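PDB 2PIM: phenylacetic acid degradation-related protein from Ralstonia eutropha JMP134, which probably hydrolyses acyl-CoA thioesters, as a putative thioesterase of the hotdog-fold superfamily. Local coordinates for residues 55-58 / 59-62. Sequence-based numbering, arbitrary orientation.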
loop_
_atom_site.group_PDB
_atom_site.type_symbol
_atom_site.label_atom_id
_atom_site.label_comp_id
_atom_site.label_asym_id
_atom_site.label_seq_id
_atom_site.Cartn_x
_atom_site.Cartn_y
_atom_site.Cartn_z
ATOM N N GLN A 55 -6.222 13.236 5.630
ATOM C CA GLN A 55 -6.748 11.898 5.485
ATOM C C GLN A 55 -5.601 10.873 5.302
ATOM O O GLN A 55 -4.486 11.207 4.898
ATOM C CB GLN A 55 -7.713 11.841 4.316
ATOM C CG GLN A 55 -8.804 12.902 4.308
ATOM C CD GLN A 55 -9.316 13.161 2.874
ATOM O OE1 GLN A 55 -8.936 12.456 1.913
ATOM N NE2 GLN A 55 -10.177 14.171 2.727
ATOM N N VAL A 56 -5.896 9.621 5.589
ATOM C CA VAL A 56 -4.911 8.559 5.482
ATOM C C VAL A 56 -4.602 8.331 3.993
ATOM O O VAL A 56 -5.523 8.174 3.169
ATOM C CB VAL A 56 -5.426 7.230 6.130
ATOM C CG1 VAL A 56 -4.381 6.134 6.067
ATOM C CG2 VAL A 56 -5.812 7.442 7.571
ATOM N N GLN A 57 -3.316 8.282 3.655
ATOM C CA GLN A 57 -2.906 7.943 2.287
ATOM C C GLN A 57 -3.467 6.580 1.911
ATOM O O GLN A 57 -3.430 5.648 2.740
ATOM C CB GLN A 57 -1.389 7.874 2.172
ATOM C CG GLN A 57 -0.881 7.955 0.729
ATOM C CD GLN A 57 0.290 7.021 0.470
ATOM O OE1 GLN A 57 0.334 5.907 1.007
ATOM N NE2 GLN A 57 1.241 7.464 -0.378
ATOM N N GLY A 58 -3.958 6.475 0.667
ATOM C CA GLY A 58 -4.538 5.267 0.115
ATOM C C GLY A 58 -3.582 4.085 0.197
ATOM O O GLY A 58 -3.947 2.997 0.591
ATOM N N GLY A 59 -2.338 4.311 -0.178
ATOM C CA GLY A 59 -1.349 3.274 -0.118
ATOM C C GLY A 59 -1.169 2.691 1.261
ATOM O O GLY A 59 -0.969 1.503 1.375
HETATM N N MSE A 60 -1.237 3.526 2.305
HETATM C CA MSE A 60 -1.075 3.049 3.691
HETATM C C MSE A 60 -2.257 2.131 4.045
HETATM O O MSE A 60 -2.047 1.096 4.657
HETATM C CB MSE A 60 -0.931 4.211 4.686
HETATM C CG MSE A 60 0.386 4.994 4.488
HETATM SE SE MSE A 60 1.930 3.791 4.637
HETATM C CE MSE A 60 1.547 2.930 6.236
ATOM N N LEU A 61 -3.466 2.494 3.602
ATOM C CA LEU A 61 -4.621 1.601 3.728
ATOM C C LEU A 61 -4.404 0.290 3.000
ATOM O O LEU A 61 -4.786 -0.775 3.485
ATOM C CB LEU A 61 -5.867 2.235 3.174
ATOM C CG LEU A 61 -6.315 3.570 3.795
ATOM C CD1 LEU A 61 -7.455 4.186 2.981
ATOM C CD2 LEU A 61 -6.718 3.421 5.218
ATOM N N GLY A 62 -3.808 0.384 1.815
ATOM C CA GLY A 62 -3.425 -0.797 1.062
ATOM C C GLY A 62 -2.456 -1.697 1.814
ATOM O O GLY A 62 -2.545 -2.896 1.688
#
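Gln57 stands at the N-cap of helix 58-75 and meets Met60 through both its backbone and its side chain. The amide nitrogen of Met60 lies 3.1 Å from Gln57 OE1, a weak, strongly bent capping bond with an N-H...O angle of only 120°, and it makes a second weak bond to Gln57 O. Gln57 O is shared: Leu61 N also donates to it, at 3.3 Å and with a much straighter N-H...O angle of 162°, as the first i to i+4 bond of the helix. Gly62 N to Gly58 O, at 2.9 Å, carries the same pattern one residue further. Gln57 CG is anti to the backbone N (chi1 -162°), and a bend at chi2 brings the amide back over the first turn, with OE1 3.3 Å from Gly59 CA and 3.6 Å from Met60 CG. The other end of this amide is satisfied across the dimer, NE2 donating to Ala63 O of the second subunit. Gly59 N is likewise taken up by Asp66 OD2 of that subunit, so two helix-start amides are met by different acceptors, one within the chain and one beyond it. Beside this polar network, Val56 CG1 packs on Leu61 CD2 at 3.7 Å and more loosely on Met60 CB, where the loop before the helix meets the helix flank. A glycine-rich N-terminal turn, capped by a side chain and set against the partner subunit, is consistent with the start of the central helix in a hotdog-fold thioesterase, where active sites commonly lie at the dimer interface.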